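Local coordinates for protein diadenosine tetraphosphatase, putative (Trypanosoma brucei, PDB 2QJC) that probably hydrolyses phosphate esters or anhydrides such as diadenosine tetraphosphate, as a calcineurin-like metallophosphoesterase that binds two manganese ions, at residues 20-25 against 46-51; 74-79 against 128-133. All blocks are in the same frame, centred on the assembly; numbering follows the deposited sequence.

Contact 1. Residues 20-25 against 46-51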
loop_
_atom_site.group_PDB
_atom_site.type_symbol
_atom_site.label_atom_id
_atom_site.label_comp_id
_atom_site.label_asym_id
_atom_site.label_seq_id
_atom_site.Cartn_x
_atom_site.Cartn_y
_atom_site.Cartn_z
ATOM N N ARG A 20 -11.432 15.118 -0.094
ATOM C CA ARG A 20 -11.211 14.061 -1.068
ATOM C C ARG A 20 -9.909 13.306 -0.756
ATOM O O ARG A 20 -8.875 13.920 -0.475
ATOM C CB ARG A 20 -11.141 14.702 -2.444
ATOM C CG ARG A 20 -11.161 13.785 -3.634
ATOM C CD ARG A 20 -10.672 14.613 -4.819
ATOM N NE ARG A 20 -10.780 13.925 -6.091
ATOM C CZ ARG A 20 -10.047 14.223 -7.157
ATOM N NH1 ARG A 20 -9.143 15.197 -7.098
ATOM N NH2 ARG A 20 -10.230 13.550 -8.282
ATOM N N VAL A 21 -9.961 11.974 -0.806
ATOM C CA VAL A 21 -8.785 11.155 -0.514
ATOM C C VAL A 21 -8.419 10.222 -1.670
ATOM O O VAL A 21 -9.266 9.520 -2.212
ATOM C CB VAL A 21 -9.006 10.315 0.766
ATOM C CG1 VAL A 21 -7.791 9.398 1.018
ATOM C CG2 VAL A 21 -9.220 11.239 1.953
ATOM N N ILE A 22 -7.137 10.219 -2.028
ATOM C CA ILE A 22 -6.636 9.403 -3.119
ATOM C C ILE A 22 -5.642 8.366 -2.588
ATOM O O ILE A 22 -4.621 8.707 -2.001
ATOM C CB ILE A 22 -5.976 10.307 -4.183
ATOM C CG1 ILE A 22 -7.038 11.249 -4.768
ATOM C CG2 ILE A 22 -5.363 9.472 -5.293
ATOM C CD1 ILE A 22 -6.482 12.314 -5.660
ATOM N N ILE A 23 -5.968 7.096 -2.790
ATOM C CA ILE A 23 -5.142 5.987 -2.324
ATOM C C ILE A 23 -4.568 5.257 -3.536
ATOM O O ILE A 23 -5.317 4.770 -4.400
ATOM C CB ILE A 23 -5.983 5.024 -1.455
ATOM C CG1 ILE A 23 -6.661 5.825 -0.334
ATOM C CG2 ILE A 23 -5.092 3.928 -0.869
ATOM C CD1 ILE A 23 -7.653 5.037 0.489
ATOM N N VAL A 24 -3.239 5.182 -3.591
ATOM C CA VAL A 24 -2.548 4.563 -4.725
ATOM C C VAL A 24 -1.855 3.227 -4.449
ATOM O O VAL A 24 -1.346 2.991 -3.353
ATOM C CB VAL A 24 -1.535 5.577 -5.350
ATOM C CG1 VAL A 24 -0.655 6.165 -4.272
ATOM C CG2 VAL A 24 -0.683 4.901 -6.425
ATOM N N GLY A 25 -1.875 2.354 -5.458
ATOM C CA GLY A 25 -1.275 1.032 -5.356
ATOM C C GLY A 25 0.244 1.023 -5.397
ATOM O O GLY A 25 0.876 2.084 -5.414
ATOM N N GLY A 46 -2.864 20.671 -1.286
ATOM C CA GLY A 46 -3.485 21.542 -0.305
ATOM C C GLY A 46 -4.948 21.199 -0.091
ATOM O O GLY A 46 -5.512 21.491 0.962
ATOM N N SER A 47 -5.566 20.587 -1.097
ATOM C CA SER A 47 -6.968 20.192 -1.022
ATOM C C SER A 47 -7.097 18.693 -0.794
ATOM O O SER A 47 -7.592 18.252 0.244
ATOM C CB SER A 47 -7.704 20.569 -2.310
ATOM O OG SER A 47 -7.793 21.974 -2.455
ATOM N N ASP A 48 -6.660 17.908 -1.773
ATOM C CA ASP A 48 -6.733 16.457 -1.661
ATOM C C ASP A 48 -5.642 15.921 -0.745
ATOM O O ASP A 48 -4.650 16.600 -0.468
ATOM C CB ASP A 48 -6.583 15.789 -3.032
ATOM C CG ASP A 48 -7.566 16.320 -4.049
ATOM O OD1 ASP A 48 -8.748 16.484 -3.689
ATOM O OD2 ASP A 48 -7.162 16.558 -5.209
ATOM N N THR A 49 -5.844 14.695 -0.277
ATOM C CA THR A 49 -4.880 14.026 0.578
ATOM C C THR A 49 -4.479 12.776 -0.189
ATOM O O THR A 49 -5.329 12.089 -0.761
ATOM C CB THR A 49 -5.505 13.622 1.913
ATOM O OG1 THR A 49 -6.079 14.776 2.531
ATOM C CG2 THR A 49 -4.450 13.038 2.843
ATOM N N LEU A 50 -3.185 12.494 -0.223
ATOM C CA LEU A 50 -2.691 11.328 -0.942
ATOM C C LEU A 50 -2.185 10.278 0.047
ATOM O O LEU A 50 -1.504 10.609 1.018
ATOM C CB LEU A 50 -1.564 11.754 -1.891
ATOM C CG LEU A 50 -0.923 10.679 -2.774
ATOM C CD1 LEU A 50 -1.988 9.975 -3.626
ATOM C CD2 LEU A 50 0.122 11.338 -3.667
ATOM N N VAL A 51 -2.543 9.020 -0.189
ATOM C CA VAL A 51 -2.102 7.926 0.681
ATOM C C VAL A 51 -1.636 6.731 -0.158
ATOM O O VAL A 51 -2.392 6.218 -0.978
ATOM C CB VAL A 51 -3.244 7.444 1.618
ATOM C CG1 VAL A 51 -2.719 6.412 2.589
ATOM C CG2 VAL A 51 -3.851 8.620 2.365
HETATM O O HOH W 1 -8.233 15.971 1.684
#
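V51, the residue with the largest area buried here, is gripped through both its N and its O by strand 21-24, its parallel neighbour and partner in a beta-alpha-beta crossover through helix 31-41. Its N donates to I22 O at 2.8 Å and its O accepts from V24 N at 2.9 Å. I22 N in turn bonds T49 O in an almost straight line (172° at the hydrogen), so the two strands zip together in regular parallel register. On the face carrying V21, I23 and V51, V51 CG2 lies 4.2 Å from V21 CG1. On the other face L50 CD1 sits against I22 CG2 at 3.8 Å, and helix 31-41 packs there through V41, L37 and L38. The N-terminal end is polar. R20 puts CG anti to its backbone N (chi1 -169°) and runs extended past the carboxylate of D48, with D48 OD1 3.2 Å from R20 CB. Guanidinium and carboxylate are steeply turned against each other. R20 NH2 also bonds V41 O, and D48 OD2 accepts from K44 N, tying the pair to the C-terminal end of helix 31-41 and the following loop. R20 NH1 reaches D48 OD2 at 3.1 Å in a salt bridge whose hydrogen bond is weak and bent (133°).

Contact 2. Residues 74-79 against 128-133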
loop_
_atom_site.group_PDB
_atom_site.type_symbol
_atom_site.label_atom_id
_atom_site.label_comp_id
_atom_site.label_asym_id
_atom_site.label_seq_id
_atom_site.Cartn_x
_atom_site.Cartn_y
_atom_site.Cartn_z
ATOM N N GLY A 74 3.535 16.144 0.968
ATOM C CA GLY A 74 2.925 15.964 2.276
ATOM C C GLY A 74 2.080 14.701 2.306
ATOM O O GLY A 74 1.250 14.511 3.195
ATOM N N ALA A 75 2.313 13.829 1.331
ATOM C CA ALA A 75 1.580 12.572 1.201
ATOM C C ALA A 75 1.864 11.544 2.292
ATOM O O ALA A 75 2.963 11.495 2.855
ATOM C CB ALA A 75 1.868 11.954 -0.164
ATOM N N TYR A 76 0.860 10.715 2.575
ATOM C CA TYR A 76 0.969 9.647 3.569
ATOM C C TYR A 76 1.250 8.318 2.872
ATOM O O TYR A 76 1.134 8.202 1.652
ATOM C CB TYR A 76 -0.342 9.507 4.348
ATOM C CG TYR A 76 -0.566 10.561 5.401
ATOM C CD1 TYR A 76 -0.043 10.412 6.685
ATOM C CD2 TYR A 76 -1.304 11.710 5.116
ATOM C CE1 TYR A 76 -0.254 11.382 7.664
ATOM C CE2 TYR A 76 -1.518 12.692 6.089
ATOM C CZ TYR A 76 -0.991 12.520 7.358
ATOM O OH TYR A 76 -1.189 13.487 8.317
ATOM N N SER A 77 1.609 7.314 3.661
ATOM C CA SER A 77 1.869 5.980 3.135
ATOM C C SER A 77 2.076 4.991 4.258
ATOM O O SER A 77 2.605 5.345 5.320
ATOM C CB SER A 77 3.118 5.967 2.258
ATOM O OG SER A 77 3.390 4.646 1.820
ATOM N N VAL A 78 1.636 3.752 4.051
ATOM C CA VAL A 78 1.895 2.751 5.066
ATOM C C VAL A 78 3.173 2.072 4.608
ATOM O O VAL A 78 3.669 2.337 3.500
ATOM C CB VAL A 78 0.729 1.723 5.244
ATOM C CG1 VAL A 78 -0.443 2.414 5.932
ATOM C CG2 VAL A 78 0.305 1.115 3.902
ATOM N N LEU A 79 3.721 1.219 5.467
ATOM C CA LEU A 79 4.962 0.521 5.158
ATOM C C LEU A 79 4.731 -0.762 4.375
ATOM O O LEU A 79 3.933 -1.607 4.789
ATOM C CB LEU A 79 5.698 0.199 6.457
ATOM C CG LEU A 79 7.114 -0.370 6.340
ATOM C CD1 LEU A 79 8.007 0.619 5.591
ATOM C CD2 LEU A 79 7.662 -0.632 7.738
ATOM N N HIS A 128 2.096 1.080 9.800
ATOM C CA HIS A 128 1.692 -0.131 9.095
ATOM C C HIS A 128 0.245 -0.004 8.631
ATOM O O HIS A 128 -0.144 -0.551 7.591
ATOM C CB HIS A 128 1.814 -1.341 10.024
ATOM C CG HIS A 128 3.205 -1.597 10.510
ATOM N ND1 HIS A 128 4.169 -2.201 9.730
ATOM C CD2 HIS A 128 3.799 -1.323 11.696
ATOM C CE1 HIS A 128 5.295 -2.290 10.415
ATOM N NE2 HIS A 128 5.098 -1.764 11.612
ATOM N N ILE A 129 -0.548 0.719 9.415
ATOM C CA ILE A 129 -1.963 0.897 9.126
ATOM C C ILE A 129 -2.416 2.340 9.299
ATOM O O ILE A 129 -2.011 3.014 10.241
ATOM C CB ILE A 129 -2.814 0.008 10.061
ATOM C CG1 ILE A 129 -2.422 -1.459 9.872
ATOM C CG2 ILE A 129 -4.303 0.213 9.786
ATOM C CD1 ILE A 129 -2.979 -2.387 10.930
ATOM N N ILE A 130 -3.260 2.810 8.386
ATOM C CA ILE A 130 -3.798 4.164 8.476
ATOM C C ILE A 130 -5.319 4.102 8.401
ATOM O O ILE A 130 -5.883 3.504 7.478
ATOM C CB ILE A 130 -3.264 5.081 7.343
ATOM C CG1 ILE A 130 -1.762 5.301 7.524
ATOM C CG2 ILE A 130 -3.993 6.440 7.367
ATOM C CD1 ILE A 130 -1.120 6.076 6.385
ATOM N N ARG A 131 -5.979 4.698 9.391
ATOM C CA ARG A 131 -7.437 4.728 9.437
ATOM C C ARG A 131 -7.937 6.104 8.984
ATOM O O ARG A 131 -7.449 7.135 9.457
ATOM C CB ARG A 131 -7.943 4.449 10.860
ATOM C CG ARG A 131 -7.451 3.152 11.475
ATOM C CD ARG A 131 -8.136 2.868 12.820
ATOM N NE ARG A 131 -9.413 2.178 12.644
ATOM C CZ ARG A 131 -10.173 1.728 13.641
ATOM N NH1 ARG A 131 -9.794 1.900 14.899
ATOM N NH2 ARG A 131 -11.300 1.076 13.376
ATOM N N ILE A 132 -8.906 6.107 8.069
ATOM C CA ILE A 132 -9.504 7.335 7.526
ATOM C C ILE A 132 -11.004 7.174 7.775
ATOM O O ILE A 132 -11.785 6.903 6.850
ATOM C CB ILE A 132 -9.234 7.459 6.003
ATOM C CG1 ILE A 132 -7.729 7.389 5.739
ATOM C CG2 ILE A 132 -9.790 8.786 5.468
ATOM C CD1 ILE A 132 -7.378 7.117 4.289
ATOM N N PRO A 133 -11.421 7.342 9.041
ATOM C CA PRO A 133 -12.811 7.209 9.491
ATOM C C PRO A 133 -13.899 8.011 8.784
ATOM O O PRO A 133 -15.023 7.533 8.647
ATOM C CB PRO A 133 -12.720 7.501 10.994
ATOM C CG PRO A 133 -11.534 8.425 11.097
ATOM C CD PRO A 133 -10.549 7.814 10.135
HETATM O O HOH W 2 1.273 -2.153 5.913
#
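V78 and I130 carry the tight part of this contact, where the short strand 76-77 runs out beside strand 129-132 of the second sheet. V78 CG1, anti to its own carbonyl carbon (chi1 -72°), lies 3.6 Å from I130 CG1, and the two side chains cross at a slant. The same methyl comes 3.8 Å from I129 CA, and V78 CB rests 3.4 Å from H128 O, so the valine is wedged against backbone as well as side chain. V139 of strand 137-140 also touches it. Toward Y76 the fit slackens: I130 CD1 meets Y76 CB at 4.1 Å, and this partly exposed tyrosine gives up little surface to the contact. At the other end L79 runs alongside H128, both side chains heading in one direction, with L79 CD2 3.9 Å from H128 CE1. H128 ND1 is enclosed here and finds nothing to bond. A water bridges the two carbonyls, donating to L79 O at 2.9 Å and to H128 O at 2.7 Å, while L79 also bonds P127 directly, backbone to backbone. The manganese ligands N81 and H141 are close by, so this junction of two sheets beside a two-metal site fits the beta-sandwich core of calcineurin-like phosphoesterases.

Both contacts are buried, but they do different jobs in the fold. Contact 1 lies within one sheet, where backbone hydrogen bonds set the register and a charged pair closes one end. Contact 2 joins that sheet to the other one, and relies on aliphatic packing and a bridging water with no direct hydrogen bond between its segments. They meet where strand 49-52 adjoins strand 76-77: L50 O probably accepts a hydrogen bond from Y76 N at 2.8 Å, and T49 CG2 packs on Y76 CD2. V21 of contact 1 also touches I132 of strand 129-132, so one face of contact 1 shares the interface that contact 2 spans. Contact 2 is the one whose side chains come nearer to the manganese ligands.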